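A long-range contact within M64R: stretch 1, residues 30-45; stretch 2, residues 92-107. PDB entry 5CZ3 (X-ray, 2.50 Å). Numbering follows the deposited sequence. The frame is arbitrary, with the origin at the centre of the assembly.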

ATOM      1  N   GLY A  30      -2.712  15.002   3.891  1.00 55.08           N
ATOM      2  CA  GLY A  30      -2.222  15.238   2.544  1.00 55.11           C
ATOM      3  C   GLY A  30      -2.988  14.456   1.497  1.00 53.22           C
ATOM      4  O   GLY A  30      -3.312  13.286   1.703  1.00 50.82           O
ATOM      5  N   ASP A  31      -3.283  15.100   0.369  1.00 54.27           N
ATOM      6  CA  ASP A  31      -3.981  14.431  -0.724  1.00 52.59           C
ATOM      7  C   ASP A  31      -3.006  13.594  -1.543  1.00 50.28           C
ATOM      8  O   ASP A  31      -2.714  13.906  -2.699  1.00 50.90           O
ATOM      9  CB  ASP A  31      -4.694  15.443  -1.622  1.00 54.99           C
ATOM     10  CG  ASP A  31      -5.519  14.776  -2.710  1.00 54.35           C
ATOM     11  OD1 ASP A  31      -5.945  13.620  -2.508  1.00 52.42           O
ATOM     12  OD2 ASP A  31      -5.737  15.404  -3.767  1.00 56.21           O
ATOM     13  N   SER A  32      -2.505  12.530  -0.930  1.00 48.32           N
ATOM     14  CA  SER A  32      -1.557  11.640  -1.580  1.00 47.62           C
ATOM     15  C   SER A  32      -1.448  10.341  -0.798  1.00 47.67           C
ATOM     16  O   SER A  32      -1.644  10.320   0.416  1.00 47.03           O
ATOM     17  CB  SER A  32      -0.183  12.301  -1.700  1.00 48.05           C
ATOM     18  OG  SER A  32       0.658  11.579  -2.584  1.00 46.51           O
ATOM     19  N   TYR A  33      -1.122   9.264  -1.489  1.00 49.04           N
ATOM     20  CA  TYR A  33      -0.949   7.968  -0.874  1.00 49.21           C
ATOM     21  C   TYR A  33       0.057   7.114  -1.611  1.00 47.17           C
ATOM     22  O   TYR A  33       0.281   7.282  -2.771  1.00 48.12           O
ATOM     23  CB  TYR A  33      -2.272   7.241  -0.716  1.00 51.30           C
ATOM     24  CG  TYR A  33      -3.341   7.618  -1.689  1.00 54.27           C
ATOM     25  CD1 TYR A  33      -3.303   7.171  -2.989  1.00 55.67           C
ATOM     26  CD2 TYR A  33      -4.406   8.394  -1.301  1.00 56.24           C
ATOM     27  CE1 TYR A  33      -4.284   7.499  -3.869  1.00 58.81           C
ATOM     28  CE2 TYR A  33      -5.390   8.723  -2.175  1.00 58.66           C
ATOM     29  CZ  TYR A  33      -5.318   8.274  -3.455  1.00 61.08           C
ATOM     30  OH  TYR A  33      -6.291   8.599  -4.331  1.00 65.91           O
ATOM     31  N   GLY A  34       0.668   6.186  -0.912  1.00 44.66           N
ATOM     32  CA  GLY A  34       1.679   5.326  -1.493  1.00 43.85           C
ATOM     33  C   GLY A  34       2.630   4.815  -0.430  1.00 44.58           C
ATOM     34  O   GLY A  34       2.565   5.238   0.727  1.00 46.65           O
ATOM     35  N   CYS A  35       3.513   3.902  -0.823  1.00 43.51           N
ATOM     36  CA  CYS A  35       4.496   3.343   0.095  1.00 43.40           C
ATOM     37  C   CYS A  35       5.594   2.599  -0.650  1.00 43.14           C
ATOM     38  O   CYS A  35       5.495   2.357  -1.854  1.00 42.34           O
ATOM     39  CB  CYS A  35       3.828   2.398   1.094  1.00 43.10           C
ATOM     40  SG  CYS A  35       3.058   0.952   0.344  1.00 45.19           S
ATOM     41  N   ASN A  36       6.640   2.238   0.085  1.00 43.58           N
ATOM     42  CA  ASN A  36       7.736   1.453  -0.460  1.00 43.70           C
ATOM     43  C   ASN A  36       7.864   0.137   0.290  1.00 43.56           C
ATOM     44  O   ASN A  36       7.939   0.118   1.518  1.00 44.24           O
ATOM     45  CB  ASN A  36       9.043   2.238  -0.388  1.00 45.68           C
ATOM     46  CG  ASN A  36       8.923   3.617  -0.996  1.00 46.55           C
ATOM     47  OD1 ASN A  36       8.504   3.764  -2.144  1.00 46.17           O
ATOM     48  ND2 ASN A  36       9.283   4.639  -0.226  1.00 47.88           N
ATOM     49  N   ILE A  37       7.879  -0.965  -0.449  1.00 43.76           N
ATOM     50  CA  ILE A  37       7.941  -2.279   0.174  1.00 45.11           C
ATOM     51  C   ILE A  37       9.102  -3.098  -0.374  1.00 48.24           C
ATOM     52  O   ILE A  37       9.058  -3.578  -1.507  1.00 47.34           O
ATOM     53  CB  ILE A  37       6.630  -3.063  -0.030  1.00 43.19           C
ATOM     54  CG1 ILE A  37       5.435  -2.244   0.462  1.00 41.18           C
ATOM     55  CG2 ILE A  37       6.694  -4.397   0.695  1.00 44.00           C
ATOM     56  CD1 ILE A  37       4.106  -2.951   0.318  1.00 39.70           C
ATOM     57  N   HIS A  38      10.143  -3.247   0.439  1.00 52.06           N
ATOM     58  CA  HIS A  38      11.269  -4.102   0.090  1.00 56.00           C
ATOM     59  C   HIS A  38      10.898  -5.562   0.305  1.00 54.96           C
ATOM     60  O   HIS A  38      10.792  -6.028   1.440  1.00 55.07           O
ATOM     61  CB  HIS A  38      12.505  -3.742   0.917  1.00 60.35           C
ATOM     62  CG  HIS A  38      13.094  -2.409   0.576  1.00 63.30           C
ATOM     63  ND1 HIS A  38      14.106  -2.257  -0.347  1.00 67.42           N
ATOM     64  CD2 HIS A  38      12.812  -1.166   1.032  1.00 63.51           C
ATOM     65  CE1 HIS A  38      14.423  -0.978  -0.444  1.00 69.24           C
ATOM     66  NE2 HIS A  38      13.652  -0.295   0.382  1.00 67.33           N
ATOM     67  N   LEU A  39      10.689  -6.278  -0.794  1.00 53.54           N
ATOM     68  CA  LEU A  39      10.326  -7.686  -0.735  1.00 52.07           C
ATOM     69  C   LEU A  39      11.563  -8.559  -0.875  1.00 53.46           C
ATOM     70  O   LEU A  39      12.281  -8.478  -1.871  1.00 55.06           O
ATOM     71  CB  LEU A  39       9.310  -8.024  -1.825  1.00 50.80           C
ATOM     72  CG  LEU A  39       8.000  -7.236  -1.790  1.00 48.25           C
ATOM     73  CD1 LEU A  39       7.300  -7.309  -3.136  1.00 47.47           C
ATOM     74  CD2 LEU A  39       7.100  -7.763  -0.685  1.00 47.37           C
ATOM     75  N   LYS A  40      11.818  -9.388   0.130  1.00 52.92           N
ATOM     76  CA  LYS A  40      12.961 -10.290   0.091  1.00 55.40           C
ATOM     77  C   LYS A  40      12.478 -11.728  -0.084  1.00 55.39           C
ATOM     78  O   LYS A  40      11.617 -12.194   0.663  1.00 53.91           O
ATOM     79  CB  LYS A  40      13.808 -10.155   1.364  1.00 55.91           C
ATOM     80  CG  LYS A  40      14.413  -8.764   1.611  1.00 54.49           C
ATOM     81  N   THR A  41      13.023 -12.422  -1.078  1.00 65.85           N
ATOM     82  CA  THR A  41      12.662 -13.818  -1.316  1.00 64.37           C
ATOM     83  C   THR A  41      13.822 -14.629  -1.890  1.00 67.51           C
ATOM     84  O   THR A  41      14.649 -14.112  -2.641  1.00 68.51           O
ATOM     85  CB  THR A  41      11.453 -13.941  -2.267  1.00 60.22           C
ATOM     86  OG1 THR A  41      11.080 -15.319  -2.392  1.00 60.12           O
ATOM     87  CG2 THR A  41      11.778 -13.379  -3.643  1.00 59.60           C
ATOM     88  N   ALA A  42      13.874 -15.905  -1.525  1.00 69.00           N
ATOM     89  CA  ALA A  42      14.909 -16.804  -2.020  1.00 72.98           C
ATOM     90  C   ALA A  42      14.354 -17.736  -3.091  1.00 71.29           C
ATOM     91  O   ALA A  42      15.109 -18.385  -3.814  1.00 74.19           O
ATOM     92  CB  ALA A  42      15.506 -17.606  -0.873  1.00 70.33           C
ATOM     93  N   THR A  43      13.029 -17.797  -3.184  1.00 66.72           N
ATOM     94  CA  THR A  43      12.365 -18.651  -4.163  1.00 65.37           C
ATOM     95  C   THR A  43      11.498 -17.833  -5.116  1.00 62.00           C
ATOM     96  O   THR A  43      11.202 -16.665  -4.862  1.00 60.01           O
ATOM     97  CB  THR A  43      11.483 -19.717  -3.481  1.00 64.22           C
ATOM     98  OG1 THR A  43      10.442 -19.077  -2.733  1.00 60.86           O
ATOM     99  CG2 THR A  43      12.314 -20.580  -2.545  1.00 68.04           C
ATOM    100  N   CYS A  44      11.093 -18.461  -6.215  1.00 62.06           N
ATOM    101  CA  CYS A  44      10.243 -17.819  -7.208  1.00 59.93           C
ATOM    102  C   CYS A  44       8.782 -17.945  -6.793  1.00 58.28           C
ATOM    103  O   CYS A  44       8.285 -19.054  -6.602  1.00 59.41           O
ATOM    104  CB  CYS A  44      10.466 -18.449  -8.582  1.00 61.61           C
ATOM    105  SG  CYS A  44      12.137 -18.210  -9.234  1.00107.38           S
ATOM    106  N   LYS A  45       8.092 -16.819  -6.644  1.00 56.45           N
ATOM    107  CA  LYS A  45       6.712 -16.861  -6.172  1.00 54.71           C
ATOM    108  C   LYS A  45       5.862 -15.712  -6.695  1.00 50.27           C
ATOM    109  O   LYS A  45       6.376 -14.731  -7.234  1.00 49.56           O
ATOM    110  CB  LYS A  45       6.680 -16.855  -4.641  1.00 56.36           C
ATOM    111  CG  LYS A  45       7.191 -15.567  -4.019  1.00 57.00           C
ATOM    112  CD  LYS A  45       7.219 -15.650  -2.503  1.00 58.29           C
ATOM    113  CE  LYS A  45       8.079 -16.811  -2.029  1.00 62.94           C
ATOM    114  NZ  LYS A  45       8.179 -16.857  -0.544  1.00 66.41           N
ATOM    115  N   VAL A  92      -1.027  -8.550  -8.622  1.00 24.40           N
ATOM    116  CA  VAL A  92      -0.204  -9.731  -8.422  1.00 27.41           C
ATOM    117  C   VAL A  92       1.085  -9.598  -9.220  1.00 29.24           C
ATOM    118  O   VAL A  92       1.055  -9.388 -10.432  1.00 38.57           O
ATOM    119  CB  VAL A  92      -0.943 -11.017  -8.835  1.00 27.97           C
ATOM    120  CG1 VAL A  92      -0.010 -12.215  -8.768  1.00 28.25           C
ATOM    121  CG2 VAL A  92      -2.168 -11.234  -7.951  1.00 27.94           C
ATOM    122  N   ILE A  93       2.216  -9.703  -8.533  1.00 57.27           N
ATOM    123  CA  ILE A  93       3.512  -9.632  -9.191  1.00 53.83           C
ATOM    124  C   ILE A  93       4.216 -10.976  -9.119  1.00 53.76           C
ATOM    125  O   ILE A  93       3.944 -11.786  -8.234  1.00 52.57           O
ATOM    126  CB  ILE A  93       4.415  -8.557  -8.564  1.00 51.51           C
ATOM    127  CG1 ILE A  93       4.676  -8.874  -7.090  1.00 49.39           C
ATOM    128  CG2 ILE A  93       3.786  -7.182  -8.711  1.00 50.19           C
ATOM    129  CD1 ILE A  93       5.634  -7.917  -6.418  1.00 48.56           C
ATOM    130  N   TYR A  94       5.120 -11.210 -10.063  1.00 54.41           N
ATOM    131  CA  TYR A  94       5.931 -12.415 -10.052  1.00 55.56           C
ATOM    132  C   TYR A  94       7.394 -12.057  -9.839  1.00 57.09           C
ATOM    133  O   TYR A  94       7.973 -11.301 -10.618  1.00 58.35           O
ATOM    134  CB  TYR A  94       5.760 -13.196 -11.353  1.00 56.68           C
ATOM    135  CG  TYR A  94       6.697 -14.373 -11.466  1.00 57.64           C
ATOM    136  CD1 TYR A  94       6.414 -15.575 -10.830  1.00 56.43           C
ATOM    137  CD2 TYR A  94       7.870 -14.282 -12.203  1.00 60.49           C
ATOM    138  CE1 TYR A  94       7.273 -16.653 -10.928  1.00 55.17           C
ATOM    139  CE2 TYR A  94       8.731 -15.351 -12.306  1.00 58.07           C
ATOM    140  CZ  TYR A  94       8.430 -16.534 -11.667  1.00 62.61           C
ATOM    141  OH  TYR A  94       9.286 -17.606 -11.767  1.00 67.37           O
ATOM    142  N   VAL A  95       7.989 -12.603  -8.783  1.00 57.43           N
ATOM    143  CA  VAL A  95       9.380 -12.310  -8.464  1.00 59.56           C
ATOM    144  C   VAL A  95      10.225 -13.577  -8.400  1.00 63.48           C
ATOM    145  O   VAL A  95       9.740 -14.644  -8.025  1.00 62.88           O
ATOM    146  CB  VAL A  95       9.504 -11.554  -7.126  1.00 57.38           C
ATOM    147  CG1 VAL A  95       8.946 -10.143  -7.262  1.00 55.37           C
ATOM    148  CG2 VAL A  95       8.795 -12.313  -6.015  1.00 55.89           C
ATOM    149  N   GLU A  96      11.492 -13.446  -8.778  1.00 67.82           N
ATOM    150  CA  GLU A  96      12.427 -14.564  -8.751  1.00 72.65           C
ATOM    151  C   GLU A  96      13.527 -14.299  -7.732  1.00 73.59           C
ATOM    152  O   GLU A  96      14.206 -15.218  -7.278  1.00 75.93           O
ATOM    153  CB  GLU A  96      13.028 -14.798 -10.139  1.00 77.50           C
ATOM    154  CG  GLU A  96      12.024 -15.305 -11.160  1.00 78.24           C
ATOM    155  CD  GLU A  96      12.637 -15.555 -12.524  1.00 82.34           C
ATOM    156  OE1 GLU A  96      13.560 -14.809 -12.913  1.00 83.76           O
ATOM    157  OE2 GLU A  96      12.197 -16.506 -13.202  1.00 84.48           O
ATOM    158  N   GLU A  97      13.690 -13.027  -7.383  1.00 72.16           N
ATOM    159  CA  GLU A  97      14.667 -12.606  -6.387  1.00 72.77           C
ATOM    160  C   GLU A  97      14.126 -11.412  -5.605  1.00 67.60           C
ATOM    161  O   GLU A  97      12.966 -11.036  -5.773  1.00 64.22           O
ATOM    162  CB  GLU A  97      16.000 -12.259  -7.053  1.00 77.63           C
ATOM    163  CG  GLU A  97      15.883 -11.258  -8.190  1.00 78.33           C
ATOM    164  CD  GLU A  97      17.207 -11.010  -8.886  1.00 83.29           C
ATOM    165  OE2 GLU A  97      17.231 -10.231  -9.862  1.00 84.98           O
ATOM    166  N   ASP A  98      14.962 -10.826  -4.752  1.00 67.01           N
ATOM    167  CA  ASP A  98      14.564  -9.663  -3.962  1.00 62.63           C
ATOM    168  C   ASP A  98      14.092  -8.530  -4.864  1.00 59.98           C
ATOM    169  O   ASP A  98      14.677  -8.279  -5.916  1.00 61.48           O
ATOM    170  CB  ASP A  98      15.716  -9.185  -3.077  1.00 63.77           C
ATOM    171  CG  ASP A  98      16.118 -10.210  -2.036  1.00 64.90           C
ATOM    172  OD1 ASP A  98      15.363 -11.186  -1.838  1.00 64.22           O
ATOM    173  OD2 ASP A  98      17.185 -10.040  -1.413  1.00 67.02           O
ATOM    174  N   ALA A  99      13.027  -7.851  -4.451  1.00 56.15           N
ATOM    175  CA  ALA A  99      12.432  -6.807  -5.275  1.00 54.38           C
ATOM    176  C   ALA A  99      11.922  -5.642  -4.438  1.00 50.23           C
ATOM    177  O   ALA A  99      11.595  -5.799  -3.262  1.00 47.44           O
ATOM    178  CB  ALA A  99      11.303  -7.383  -6.114  1.00 54.66           C
ATOM    179  N   LEU A 100      11.859  -4.469  -5.058  1.00 49.92           N
ATOM    180  CA  LEU A 100      11.316  -3.286  -4.407  1.00 47.86           C
ATOM    181  C   LEU A 100      10.018  -2.864  -5.082  1.00 46.83           C
ATOM    182  O   LEU A 100       9.973  -2.669  -6.296  1.00 48.11           O
ATOM    183  CB  LEU A 100      12.330  -2.141  -4.432  1.00 49.35           C
ATOM    184  CG  LEU A 100      11.854  -0.771  -3.943  1.00 48.03           C
ATOM    185  CD1 LEU A 100      11.218  -0.861  -2.562  1.00 45.55           C
ATOM    186  CD2 LEU A 100      13.016   0.205  -3.935  1.00 50.18           C
ATOM    187  N   ALA A 101       8.962  -2.733  -4.289  1.00 45.66           N
ATOM    188  CA  ALA A 101       7.665  -2.330  -4.812  1.00 45.17           C
ATOM    189  C   ALA A 101       7.309  -0.925  -4.339  1.00 45.05           C
ATOM    190  O   ALA A 101       7.225  -0.666  -3.138  1.00 43.13           O
ATOM    191  CB  ALA A 101       6.593  -3.322  -4.396  1.00 43.69           C
ATOM    192  N   ARG A 102       7.106  -0.020  -5.291  1.00 47.56           N
ATOM    193  CA  ARG A 102       6.752   1.354  -4.969  1.00 49.34           C
ATOM    194  C   ARG A 102       5.334   1.694  -5.404  1.00 47.36           C
ATOM    195  O   ARG A 102       5.039   1.729  -6.596  1.00 47.24           O
ATOM    196  CB  ARG A 102       7.729   2.330  -5.628  1.00 54.32           C
ATOM    197  CG  ARG A 102       9.146   2.271  -5.092  1.00 57.48           C
ATOM    198  CD  ARG A 102       9.919   3.504  -5.525  1.00 60.07           C
ATOM    199  NE  ARG A 102      11.022   3.810  -4.620  1.00 60.73           N
ATOM    200  CZ  ARG A 102      12.287   3.483  -4.852  1.00 63.45           C
ATOM    201  NH1 ARG A 102      12.611   2.840  -5.965  1.00 66.66           N
ATOM    202  NH2 ARG A 102      13.229   3.800  -3.974  1.00 64.32           N
ATOM    203  N   PHE A 103       4.461   1.949  -4.436  1.00 46.20           N
ATOM    204  CA  PHE A 103       3.131   2.464  -4.736  1.00 45.58           C
ATOM    205  C   PHE A 103       3.147   3.981  -4.606  1.00 45.68           C
ATOM    206  O   PHE A 103       3.836   4.523  -3.743  1.00 47.16           O
ATOM    207  CB  PHE A 103       2.080   1.850  -3.810  1.00 44.68           C
ATOM    208  CG  PHE A 103       1.853   0.385  -4.045  1.00 45.18           C
ATOM    209  CD1 PHE A 103       0.975  -0.042  -5.029  1.00 45.44           C
ATOM    210  CD2 PHE A 103       2.516  -0.564  -3.287  1.00 45.30           C
ATOM    211  CE1 PHE A 103       0.763  -1.388  -5.252  1.00 45.04           C
ATOM    212  CE2 PHE A 103       2.308  -1.914  -3.504  1.00 44.96           C
ATOM    213  CZ  PHE A 103       1.430  -2.326  -4.488  1.00 44.82           C
ATOM    214  N   TYR A 104       2.401   4.666  -5.468  1.00 44.88           N
ATOM    215  CA  TYR A 104       2.413   6.125  -5.474  1.00 45.23           C
ATOM    216  C   TYR A 104       1.214   6.727  -6.196  1.00 46.01           C
ATOM    217  O   TYR A 104       0.690   6.152  -7.150  1.00 46.54           O
ATOM    218  CB  TYR A 104       3.706   6.643  -6.114  1.00 46.35           C
ATOM    219  CG  TYR A 104       3.912   6.209  -7.551  1.00 47.09           C
ATOM    220  CD1 TYR A 104       4.452   4.965  -7.852  1.00 46.54           C
ATOM    221  CD2 TYR A 104       3.578   7.049  -8.606  1.00 48.37           C
ATOM    222  CE1 TYR A 104       4.646   4.565  -9.162  1.00 47.67           C
ATOM    223  CE2 TYR A 104       3.769   6.658  -9.921  1.00 49.69           C
ATOM    224  CZ  TYR A 104       4.304   5.416 -10.192  1.00 49.56           C
ATOM    225  OH  TYR A 104       4.496   5.021 -11.496  1.00 51.82           O
ATOM    226  N   SER A 105       0.790   7.896  -5.727  1.00 46.18           N
ATOM    227  CA  SER A 105      -0.268   8.655  -6.379  1.00 46.37           C
ATOM    228  C   SER A 105       0.317   9.883  -7.064  1.00 48.53           C
ATOM    229  O   SER A 105      -0.305  10.468  -7.950  1.00 50.03           O
ATOM    230  CB  SER A 105      -1.337   9.075  -5.369  1.00 45.92           C
ATOM    231  OG  SER A 105      -0.793   9.922  -4.369  1.00 48.53           O
ATOM    232  N   ASP A 106       1.519  10.267  -6.644  1.00 48.61           N
ATOM    233  CA  ASP A 106       2.164  11.468  -7.161  1.00 49.78           C
ATOM    234  C   ASP A 106       3.645  11.240  -7.456  1.00 50.38           C
ATOM    235  O   ASP A 106       4.241  10.267  -6.991  1.00 48.49           O
ATOM    236  CB  ASP A 106       2.001  12.623  -6.171  1.00 49.26           C
ATOM    237  CG  ASP A 106       0.548  12.923  -5.860  1.00 48.19           C
ATOM    238  OD1 ASP A 106      -0.065  13.724  -6.596  1.00 49.76           O
ATOM    239  OD2 ASP A 106       0.016  12.356  -4.882  1.00 46.12           O
ATOM    240  N   VAL A 107       4.227  12.150  -8.231  1.00 53.49           N
ATOM    241  CA  VAL A 107       5.627  12.057  -8.632  1.00 56.21           C
ATOM    242  C   VAL A 107       6.494  13.009  -7.811  1.00 58.98           C
ATOM    243  O   VAL A 107       7.667  12.734  -7.551  1.00 58.37           O
ATOM    244  CB  VAL A 107       5.797  12.373 -10.134  1.00 58.92           C
ATOM    245  CG2 VAL A 107       4.856  11.512 -10.963  1.00 57.96           C
TER

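The two stretches are neighbouring antiparallel strands of a β-sheet, joined by a regular backbone ladder, a second short ladder beyond a pair of loops, and a polar cluster of side chains at the opposite end.

The strand ending at Lys-40 runs against strand 99-104 at 176°, so their peptide groups meet in reciprocal pairs. Cys-35 N donates to Phe-103 O (3.0 Å) and Phe-103 N to Cys-35 O (2.8 Å). The pattern recurs two residues on, with Ile-37 N to Ala-101 O at 2.8 Å and Ala-101 N to Ile-37 O at 2.9 Å, and again with Leu-39 N to Ala-99 O at 2.7 Å and Ala-99 N to Leu-39 O at 2.8 Å. Past the loops the register has shifted by two, and Lys-45 N to Val-95 O and Val-95 N to Lys-45 O, each 3.1 Å, close the second ladder.

Because side chains alternate along a strand, these hydrogen-bonded pairs all place theirs on one face. In the main ladder that face is buried and apolar. Leu-39 CD1 reaches Ile-93 CD1 at 3.7 Å and Ala-101 CB at 4.2 Å; the short Ala-101 side chain lies beside Ile-37, whose CB is 4.4 Å from Ala-101 CB, and near the end of Leu-39. Ile-37 CD1 meets the edge of the Phe-103 ring, 4.3 Å from CE2, while Cys-35 SG lies 4.0 Å from Phe-103 CD2, a compact, polarizable neighbour for the ring.

The other face, bearing Asn-36, His-38, Leu-100 and Arg-102, is more open, and polar or long side chains suit it. Leu-100 nevertheless finds a flat partner here: its CD1 sits almost squarely over the His-38 ring, 3.7 Å from the ring centroid, in a CH-π contact. Gly-34 has backbone angles that call for glycine, and a CB there would clash with Phe-103 O and Tyr-104 CA.

At the start of stretch 1, short polar side chains take over. Ser-32 OG donates to Asp-106 OD2 at 2.5 Å, and Ser-105 OG donates to the same OD2 at 2.6 Å, while accepting from Tyr-33 N at 3.0 Å. The carboxylate thus gathers two hydroxyls, and the Ser-105 hydroxyl, able both to donate and to accept, links the carboxylate to the backbone NH of Tyr-33.

Between the ladders, Asp-98 turns its carboxylate to the backbone, where OD1 accepts from Thr-41 N at 2.8 Å. Thr-41 suits this bend twice over: OG1 donates to Thr-43 O at 2.8 Å within its own loop, and the methyl CG2 packs 4.0 Å from Val-95 CG2.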